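Local structure of sulfate permease family protein (Vibrio cholerae, 4DGH) at residues 88-91 and 92-95; 62-65 and 66-70. The protein is probably a membrane anion transporter of the SulP family, represented here by its STAS domain alone, one piece of the longer protein. One frame throughout, in Å; residues are numbered along the deposited sequence.

Contact 1: 88-91 and 92-95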
# COMPACT_ATOMS: atom_id res chain seq x y z
N GLY A 88 -12.68 -13.93 13.45
CA GLY A 88 -12.37 -14.48 12.15
C GLY A 88 -11.04 -15.20 12.00
O GLY A 88 -10.68 -15.55 10.88
N ALA A 89 -10.30 -15.46 13.10
CA ALA A 89 -8.99 -16.18 12.94
C ALA A 89 -9.27 -17.55 12.31
O ALA A 89 -10.18 -18.23 12.77
CB ALA A 89 -8.26 -16.37 14.27
N ASN A 90 -8.53 -17.97 11.29
CA ASN A 90 -8.72 -19.36 10.81
C ASN A 90 -8.29 -20.38 11.86
O ASN A 90 -7.82 -20.00 12.90
CB ASN A 90 -8.07 -19.63 9.49
CG ASN A 90 -6.55 -19.54 9.54
OD1 ASN A 90 -5.88 -20.04 10.46
ND2 ASN A 90 -5.99 -19.02 8.46
N SER A 91 -8.43 -21.68 11.56
CA SER A 91 -8.13 -22.70 12.57
C SER A 91 -6.69 -22.68 13.02
O SER A 91 -6.42 -22.89 14.18
CB SER A 91 -8.56 -24.13 12.12
OG SER A 91 -7.79 -24.58 10.98
N ARG A 92 -5.74 -22.42 12.14
CA ARG A 92 -4.39 -22.38 12.60
C ARG A 92 -3.97 -21.11 13.31
O ARG A 92 -3.28 -21.13 14.31
CB ARG A 92 -3.41 -22.82 11.51
CG ARG A 92 -2.93 -21.75 10.61
CD ARG A 92 -1.90 -22.39 9.65
NE ARG A 92 -1.91 -21.63 8.42
CZ ARG A 92 -1.67 -22.12 7.21
NH1 ARG A 92 -1.39 -23.43 7.02
NH2 ARG A 92 -1.70 -21.30 6.15
N VAL A 93 -4.32 -19.95 12.75
CA VAL A 93 -4.06 -18.72 13.47
C VAL A 93 -4.76 -18.75 14.85
O VAL A 93 -4.20 -18.19 15.80
CB VAL A 93 -4.56 -17.53 12.65
CG1 VAL A 93 -4.38 -16.21 13.39
CG2 VAL A 93 -3.74 -17.49 11.32
N SER A 94 -5.96 -19.32 14.91
CA SER A 94 -6.70 -19.44 16.23
C SER A 94 -5.80 -20.16 17.29
O SER A 94 -5.68 -19.70 18.39
CB SER A 94 -7.99 -20.24 16.06
OG SER A 94 -8.99 -19.45 15.45
N GLN A 95 -5.21 -21.28 16.92
CA GLN A 95 -4.23 -21.99 17.84
C GLN A 95 -3.04 -21.12 18.17
O GLN A 95 -2.60 -21.12 19.30
CB GLN A 95 -3.71 -23.34 17.30
CG GLN A 95 -4.80 -24.22 16.68
CD GLN A 95 -4.28 -25.44 15.86
OE1 GLN A 95 -4.61 -25.61 14.66
NE2 GLN A 95 -3.53 -26.30 16.52
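The side chain of N90 turns back over the first turn of helix 91-99 and caps it. Its OD1 accepts from V93 N at 2.8 Å, and the N-H points almost straight at the oxygen (166°). The donor is tilted 24° from the plane of the amide C=O. CG lies between the backbone N and the carbonyl carbon (chi1 65°), which brings the amide oxygen back to V93 N. The same OD1 is 2.9 Å from R92 N.

The main-chain oxygen of N90 is gripped twice by S94. S94 N approaches N90 O nearly along the C=O axis, at 2.8 Å. S94 OG donates from above the carbonyl plane, 2.9 Å from N90 O. The next backbone bond, Q95 N to S91 O, is weak.

This is an asparagine N-cap. It opens the helix that follows strand 83-87 in the STAS fold. N90 ND2 also gives a weak bond to P60 O, an oxygen that accepts from R92 NE too.

Apolar packing is slight. A89 CB meets V93 CG1 at 4.0 Å. V93 CG2 lies 3.4 Å from N90 OD1, and the side chains of N90 and V93 cross at about a right angle. R92 packs on S15 and Q95 on T16, both of the second subunit.

Contact 2: 62-65 and 66-70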
# COMPACT_ATOMS: atom_id res chain seq x y z
N MSE A 62 0.58 -16.51 10.90
CA MSE A 62 1.29 -15.45 11.62
C MSE A 62 2.54 -16.07 12.17
O MSE A 62 2.52 -17.22 12.66
CB MSE A 62 0.59 -14.97 12.86
CG MSE A 62 -0.70 -14.31 12.45
SE MSE A 62 -1.24 -13.21 14.00
CE MSE A 62 0.05 -11.81 13.89
N ASP A 63 3.67 -15.39 11.99
CA ASP A 63 4.89 -15.84 12.61
C ASP A 63 5.15 -14.96 13.82
O ASP A 63 4.34 -14.03 14.12
CB ASP A 63 6.08 -15.87 11.55
CG ASP A 63 6.33 -14.54 10.87
OD1 ASP A 63 6.19 -13.49 11.54
OD2 ASP A 63 6.67 -14.52 9.63
N ILE A 64 6.29 -15.22 14.49
CA ILE A 64 6.70 -14.43 15.64
C ILE A 64 6.69 -12.93 15.34
O ILE A 64 6.45 -12.11 16.25
CB ILE A 64 8.07 -14.90 16.21
CG1 ILE A 64 8.16 -14.59 17.73
CG2 ILE A 64 9.25 -14.55 15.26
CD1 ILE A 64 9.33 -15.33 18.42
N THR A 65 6.99 -12.54 14.11
CA THR A 65 7.05 -11.13 13.80
C THR A 65 5.63 -10.52 13.78
O THR A 65 5.43 -9.38 14.28
CB THR A 65 7.85 -10.76 12.49
OG1 THR A 65 7.14 -11.23 11.37
CG2 THR A 65 9.22 -11.45 12.42
N GLY A 66 4.65 -11.23 13.22
CA GLY A 66 3.31 -10.65 13.18
C GLY A 66 2.70 -10.78 14.59
O GLY A 66 1.91 -9.97 14.99
N ILE A 67 3.04 -11.83 15.33
CA ILE A 67 2.53 -11.93 16.71
C ILE A 67 2.97 -10.77 17.57
O ILE A 67 2.16 -10.17 18.28
CB ILE A 67 2.99 -13.25 17.37
CG1 ILE A 67 2.11 -14.34 16.73
CG2 ILE A 67 2.83 -13.17 18.91
CD1 ILE A 67 0.65 -14.41 17.24
N GLN A 68 4.24 -10.40 17.47
CA GLN A 68 4.73 -9.31 18.31
C GLN A 68 4.18 -7.96 17.82
O GLN A 68 3.92 -7.08 18.62
CB GLN A 68 6.26 -9.29 18.32
CG GLN A 68 6.80 -10.43 19.18
CD GLN A 68 8.30 -10.63 18.98
OE1 GLN A 68 8.71 -11.26 17.98
NE2 GLN A 68 9.12 -10.14 19.92
N THR A 69 3.95 -7.84 16.53
CA THR A 69 3.28 -6.64 15.99
C THR A 69 1.86 -6.53 16.49
O THR A 69 1.41 -5.43 16.89
CB THR A 69 3.39 -6.67 14.46
OG1 THR A 69 4.77 -6.70 14.14
CG2 THR A 69 2.82 -5.42 13.80
N LEU A 70 1.10 -7.64 16.42
CA LEU A 70 -0.29 -7.63 16.87
C LEU A 70 -0.34 -7.34 18.38
O LEU A 70 -1.23 -6.62 18.85
CB LEU A 70 -0.98 -8.95 16.54
CG LEU A 70 -2.38 -9.19 17.03
CD1 LEU A 70 -3.34 -8.15 16.44
CD2 LEU A 70 -2.94 -10.53 16.60
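The backbone of 62-65 runs from an extended M62 through D63 into helix 64-78, and 66-70 continues the helix. I67 N bonds to D63 O at 2.8 Å, with a nearly straight N-H (167°). Q68 N to I64 O and T69 N to T65 O follow, so the i to i+4 ladder starts at D63.

D63 is the N-cap. Its CG sits between the backbone N and the carbonyl carbon (chi1 57°), which brings the carboxylate back to the first turn. OD1 accepts from G66 N at 3.2 Å and, weakly, from T65 N. T65 OG1 also points to this oxygen, but the modelled distance is doubtfully short. The other oxygen, OD2, accepts from V23 N of the second subunit.

T69 OG1 adds a second bond to T65 O, 2.8 Å long. It and T69 N come from opposite faces of that carbonyl plane. The selenomethionine M62 crosses I67 and L70 at about a right angle. Its SE lies 3.9 Å from I67 CD1 and 4.1 Å from L70 CD2. I67 and L70 also touch I102 of helix 102-106.

This helix is the crossover of the beta-alpha-beta unit between strands 51-55 and 83-87. The carboxylate at its start is buried, but both oxygens have N-H donors, and the helix N-terminus would probably stabilise its negative charge.

Contact 2 comes first along the chain and contact 1 second, with strand 83-87 between their helices. Both mark the start of a helix in the same STAS domain, helix 64-78 for contact 2 and helix 91-99 for contact 1. Their centres are 14 Å apart. They touch through V93 CG1 and M62 CG at 4.2 Å, and K96, on the helix of contact 1, donates to M62 O. Both helix starts follow neighbouring strands of the parallel sheet, 51-55 and 83-87, and these links join them. Contact 1 is at the surface and contact 2 is buried. Both meet the second subunit, so in this assembly of the isolated domain this part contributes to the contact between subunits.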